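Local coordinates for DNA translocase coupling protein (Clostridium perfringens, PDB 6O1X) that probably binds DNA and ATP as an FtsK/SpoIIIE-family coupling protein, likely driving DNA transfer during conjugation of a plasmid, at residues A[116-121]-A[335-340]. Residues are numbered along the deposited sequence; the frame is centred on the assembly and turned at random.
Sequences QTFSGN and TVQFQA. With BGC (beta-D-glucopyranose), chain C; AGS (phosphothiophosphoric acid-adenylate ester), chain E.
Next to the pair Gln-116/Gln-339, a side-chain hydroxyl takes the place of a backbone donor: Thr-117 OG1 donates to Gln-337 O at 2.7 Å. The C=O...OG1 angle is 169°, so the hydroxyl meets the carbonyl nearly end-on. Thr-117 holds OG1 anti to its own N (chi1 -174°), which turns the hydroxyl onto the strand. Its CG2 branch instead meets the bound glucose, 3.4 Å from BGC O2. Val-336 CG1 packs against the same hydroxyl, the two side chains crossing at about a right angle.

One residue earlier, backbone pairing takes over. Gln-116 and Gln-339 form an antiparallel hydrogen-bonded pair, Gln-116 N to Gln-339 O at 3.0 Å and Gln-339 N to Gln-116 O at 2.9 Å. The chain then turns back, and Thr-117 N donates a hydrogen bond to Gly-120 O. Phe-118 CZ lies 4.0 Å from Gln-337 CB. Its ring stands 81° from the Gln-337 amide, which is held by Thr-40 and Arg-326.

Two ligands flank the contact. Asn-121 O accepts from BGC O3 at 2.7 Å, and Ala-340 O accepts from the adenine amino group, AGS N6, at 3.0 Å. The second bond places this strand end at the ATP site.

Within the mixed sheet of the P-loop NTPase domain, strand 334-340 runs between 111-116 and 326-331. The loop that follows Gln-116 leads into strand 121-125, outermost within this chain, while Phe-118 and Gln-337 both touch Met-88 of strand 82-89 in the separate antiparallel sheet.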
ATOM      1  N   GLN A 116      -1.052   7.503  -8.349  1.00 37.84           N
ATOM      2  CA  GLN A 116      -0.297   8.685  -8.712  1.00 38.83           C
ATOM      3  C   GLN A 116       0.404   9.345  -7.564  1.00 46.48           C
ATOM      4  O   GLN A 116      -0.222   9.644  -6.552  1.00 46.12           O
ATOM      5  CB  GLN A 116      -1.248   9.702  -9.340  1.00 39.36           C
ATOM      6  CG  GLN A 116      -0.677  10.447 -10.516  1.00 60.61           C
ATOM      7  CD  GLN A 116      -1.754  11.271 -11.162  1.00 71.36           C
ATOM      8  OE1 GLN A 116      -1.945  12.443 -10.822  1.00 61.17           O
ATOM      9  NE2 GLN A 116      -2.491  10.665 -12.099  1.00 60.64           N
ATOM     10  N   THR A 117       1.680   9.643  -7.748  1.00 46.45           N
ATOM     11  CA  THR A 117       2.418  10.419  -6.754  1.00 49.06           C
ATOM     12  C   THR A 117       2.581  11.861  -7.302  1.00 57.21           C
ATOM     13  O   THR A 117       1.886  12.234  -8.248  1.00 57.18           O
ATOM     14  CB  THR A 117       3.712   9.717  -6.260  1.00 54.54           C
ATOM     15  OG1 THR A 117       4.270  10.503  -5.195  1.00 49.52           O
ATOM     16  CG2 THR A 117       4.734   9.497  -7.365  1.00 48.62           C
ATOM     17  N   PHE A 118       3.461  12.665  -6.684  1.00 55.98           N
ATOM     18  CA  PHE A 118       3.711  14.071  -7.002  1.00 56.31           C
ATOM     19  C   PHE A 118       4.104  14.309  -8.454  1.00 63.04           C
ATOM     20  O   PHE A 118       3.593  15.242  -9.073  1.00 63.35           O
ATOM     21  CB  PHE A 118       4.731  14.652  -6.019  1.00 57.51           C
ATOM     22  CG  PHE A 118       4.228  14.547  -4.596  1.00 58.58           C
ATOM     23  CD1 PHE A 118       3.183  15.349  -4.150  1.00 61.17           C
ATOM     24  CD2 PHE A 118       4.741  13.586  -3.729  1.00 59.80           C
ATOM     25  CE1 PHE A 118       2.684  15.213  -2.855  1.00 61.88           C
ATOM     26  CE2 PHE A 118       4.260  13.472  -2.426  1.00 62.33           C
ATOM     27  CZ  PHE A 118       3.236  14.288  -1.997  1.00 60.68           C
ATOM     28  N   SER A 119       4.944  13.425  -9.012  1.00 60.48           N
ATOM     29  CA  SER A 119       5.371  13.482 -10.404  1.00 60.11           C
ATOM     30  C   SER A 119       5.394  12.069 -10.976  1.00 63.56           C
ATOM     31  O   SER A 119       6.380  11.345 -10.835  1.00 65.82           O
ATOM     32  CB  SER A 119       6.743  14.140 -10.515  1.00 65.17           C
ATOM     33  OG  SER A 119       7.201  14.164 -11.857  1.00 78.57           O
ATOM     34  N   GLY A 120       4.289  11.668 -11.582  1.00 56.50           N
ATOM     35  CA  GLY A 120       4.173  10.354 -12.195  1.00 53.56           C
ATOM     36  C   GLY A 120       3.446   9.328 -11.358  1.00 52.10           C
ATOM     37  O   GLY A 120       2.946   9.605 -10.258  1.00 50.50           O
ATOM     38  N   ASN A 121       3.372   8.129 -11.906  1.00 45.97           N
ATOM     39  CA  ASN A 121       2.696   7.008 -11.282  1.00 44.11           C
ATOM     40  C   ASN A 121       3.605   6.093 -10.519  1.00 44.30           C
ATOM     41  O   ASN A 121       4.802   6.064 -10.783  1.00 42.30           O
ATOM     42  CB  ASN A 121       1.915   6.236 -12.318  1.00 43.26           C
ATOM     43  CG  ASN A 121       0.827   7.044 -12.977  1.00 63.05           C
ATOM     44  OD1 ASN A 121       0.234   7.951 -12.375  1.00 50.54           O
ATOM     45  ND2 ASN A 121       0.549   6.721 -14.231  1.00 60.05           N
ATOM     46  N   THR A 335       9.545   5.834   1.117  1.00 47.04           N
ATOM     47  CA  THR A 335       8.229   5.941   1.763  1.00 46.68           C
ATOM     48  C   THR A 335       7.633   7.175   1.079  1.00 50.87           C
ATOM     49  O   THR A 335       8.029   8.307   1.385  1.00 51.74           O
ATOM     50  CB  THR A 335       8.290   6.016   3.285  1.00 50.00           C
ATOM     51  OG1 THR A 335       9.033   4.906   3.773  1.00 49.65           O
ATOM     52  CG2 THR A 335       6.901   6.020   3.912  1.00 44.62           C
ATOM     53  N   VAL A 336       6.786   6.930   0.064  1.00 45.06           N
ATOM     54  CA  VAL A 336       6.226   7.930  -0.838  1.00 44.12           C
ATOM     55  C   VAL A 336       4.700   8.068  -0.696  1.00 46.97           C
ATOM     56  O   VAL A 336       3.999   7.068  -0.615  1.00 47.80           O
ATOM     57  CB  VAL A 336       6.674   7.615  -2.309  1.00 47.76           C
ATOM     58  CG1 VAL A 336       6.230   8.688  -3.279  1.00 47.76           C
ATOM     59  CG2 VAL A 336       8.188   7.444  -2.407  1.00 47.68           C
ATOM     60  N   GLN A 337       4.186   9.306  -0.697  1.00 40.51           N
ATOM     61  CA  GLN A 337       2.744   9.519  -0.631  1.00 39.21           C
ATOM     62  C   GLN A 337       2.170   9.385  -2.058  1.00 42.05           C
ATOM     63  O   GLN A 337       2.773   9.889  -3.008  1.00 40.45           O
ATOM     64  CB  GLN A 337       2.421  10.891  -0.013  1.00 39.33           C
ATOM     65  CG  GLN A 337       0.971  11.061   0.387  1.00 41.10           C
ATOM     66  CD  GLN A 337       0.618  12.416   0.983  1.00 51.34           C
ATOM     67  OE1 GLN A 337      -0.541  12.843   0.925  1.00 42.50           O
ATOM     68  NE2 GLN A 337       1.584  13.126   1.579  1.00 32.19           N
ATOM     69  N   PHE A 338       1.013   8.683  -2.203  1.00 37.52           N
ATOM     70  CA  PHE A 338       0.343   8.507  -3.498  1.00 36.07           C
ATOM     71  C   PHE A 338      -1.157   8.356  -3.353  1.00 40.24           C
ATOM     72  O   PHE A 338      -1.652   7.924  -2.306  1.00 40.21           O
ATOM     73  CB  PHE A 338       0.940   7.340  -4.317  1.00 37.25           C
ATOM     74  CG  PHE A 338       0.483   5.959  -3.906  1.00 38.04           C
ATOM     75  CD1 PHE A 338       1.074   5.303  -2.827  1.00 39.63           C
ATOM     76  CD2 PHE A 338      -0.509   5.296  -4.619  1.00 39.03           C
ATOM     77  CE1 PHE A 338       0.650   4.033  -2.445  1.00 39.74           C
ATOM     78  CE2 PHE A 338      -0.933   4.023  -4.237  1.00 40.32           C
ATOM     79  CZ  PHE A 338      -0.353   3.402  -3.155  1.00 38.45           C
ATOM     80  N   GLN A 339      -1.884   8.737  -4.401  1.00 36.75           N
ATOM     81  CA  GLN A 339      -3.322   8.584  -4.457  1.00 35.79           C
ATOM     82  C   GLN A 339      -3.637   7.345  -5.289  1.00 38.70           C
ATOM     83  O   GLN A 339      -3.456   7.343  -6.506  1.00 37.42           O
ATOM     84  CB  GLN A 339      -4.010   9.849  -5.008  1.00 36.86           C
ATOM     85  CG  GLN A 339      -5.570   9.757  -5.068  1.00 39.56           C
ATOM     86  CD  GLN A 339      -6.241   9.589  -3.724  1.00 48.37           C
ATOM     87  OE1 GLN A 339      -5.693   9.924  -2.662  1.00 40.73           O
ATOM     88  NE2 GLN A 339      -7.463   9.070  -3.747  1.00 41.94           N
ATOM     89  N   ALA A 340      -4.108   6.292  -4.619  1.00 36.53           N
ATOM     90  CA  ALA A 340      -4.449   5.018  -5.247  1.00 36.25           C
ATOM     91  C   ALA A 340      -5.584   5.182  -6.235  1.00 43.08           C
ATOM     92  O   ALA A 340      -6.529   5.923  -5.951  1.00 43.86           O
ATOM     93  CB  ALA A 340      -4.844   3.999  -4.185  1.00 36.01           C
TER
HETATM   94  C2  BGC C 601       8.464   6.748  -7.632  1.00 72.11           C
HETATM   95  C3  BGC C 601       7.577   5.968  -8.588  1.00 67.99           C
HETATM   96  C4  BGC C 601       8.319   4.749  -9.122  1.00 69.53           C
HETATM   97  C5  BGC C 601       8.813   3.891  -7.960  1.00 65.86           C
HETATM   98  C6  BGC C 601       9.680   2.739  -8.415  1.00 69.89           C
HETATM   99  C1  BGC C 601       8.977   5.841  -6.519  1.00 65.75           C
HETATM  100  O1  BGC C 601       9.918   6.544  -5.802  1.00 67.99           O
HETATM  101  O2  BGC C 601       7.731   7.836  -7.080  1.00 73.73           O
HETATM  102  O3  BGC C 601       7.159   6.827  -9.643  1.00 71.92           O
HETATM  103  O4  BGC C 601       7.458   3.957  -9.934  1.00 61.71           O
HETATM  104  O5  BGC C 601       9.612   4.683  -7.067  1.00 65.58           O
HETATM  105  O6  BGC C 601      10.007   1.878  -7.337  1.00 67.94           O
HETATM  106  PG  AGS E 603     -11.544  -2.239   3.164  1.00 99.09           P
HETATM  107  S1G AGS E 603     -13.302  -1.828   3.775  1.00 98.91           S
HETATM  108  O2G AGS E 603     -11.236  -3.794   3.098  1.00100.51           O
HETATM  109  O3G AGS E 603     -10.252  -1.762   3.916  1.00 97.27           O
HETATM  110  PB  AGS E 603     -12.061  -1.886   0.289  1.00 99.40           P
HETATM  111  O1B AGS E 603     -12.879  -3.123   0.179  1.00 99.53           O
HETATM  112  O2B AGS E 603     -10.946  -1.787  -0.699  1.00100.36           O
HETATM  113  O3B AGS E 603     -11.373  -1.669   1.709  1.00 99.32           O
HETATM  114  PA  AGS E 603     -14.463  -0.173  -0.078  1.00 95.82           P
HETATM  115  O1A AGS E 603     -14.696   0.309  -1.457  1.00 95.79           O
HETATM  116  O2A AGS E 603     -15.308  -1.351   0.434  1.00 96.39           O
HETATM  117  O3A AGS E 603     -12.933  -0.560   0.136  1.00 98.19           O
HETATM  118  O5' AGS E 603     -14.738   1.033   0.923  1.00 93.36           O
HETATM  119  C5' AGS E 603     -13.848   2.163   0.972  1.00 91.38           C
HETATM  120  C4' AGS E 603     -14.582   3.469   0.768  1.00 89.78           C
HETATM  121  O4' AGS E 603     -13.648   4.478   0.335  1.00 87.97           O
HETATM  122  C3' AGS E 603     -15.721   3.508  -0.253  1.00 89.53           C
HETATM  123  O3' AGS E 603     -16.758   4.409   0.133  1.00 88.86           O
HETATM  124  C2' AGS E 603     -15.009   3.911  -1.553  1.00 88.08           C
HETATM  125  O2' AGS E 603     -15.824   4.705  -2.411  1.00 88.03           O
HETATM  126  C1' AGS E 603     -13.812   4.736  -1.050  1.00 85.81           C
HETATM  127  N9  AGS E 603     -12.552   4.447  -1.727  1.00 81.29           N
HETATM  128  C8  AGS E 603     -11.805   3.298  -1.660  1.00 78.53           C
HETATM  129  N7  AGS E 603     -10.689   3.343  -2.346  1.00 77.69           N
HETATM  130  C5  AGS E 603     -10.708   4.606  -2.920  1.00 78.58           C
HETATM  131  C6  AGS E 603      -9.837   5.257  -3.822  1.00 76.69           C
HETATM  132  N6  AGS E 603      -8.729   4.701  -4.320  1.00 74.73           N
HETATM  133  N1  AGS E 603     -10.169   6.505  -4.231  1.00 75.74           N
HETATM  134  C2  AGS E 603     -11.298   7.057  -3.768  1.00 76.02           C
HETATM  135  N3  AGS E 603     -12.197   6.539  -2.925  1.00 77.42           N
HETATM  136  C4  AGS E 603     -11.848   5.301  -2.540  1.00 79.57           C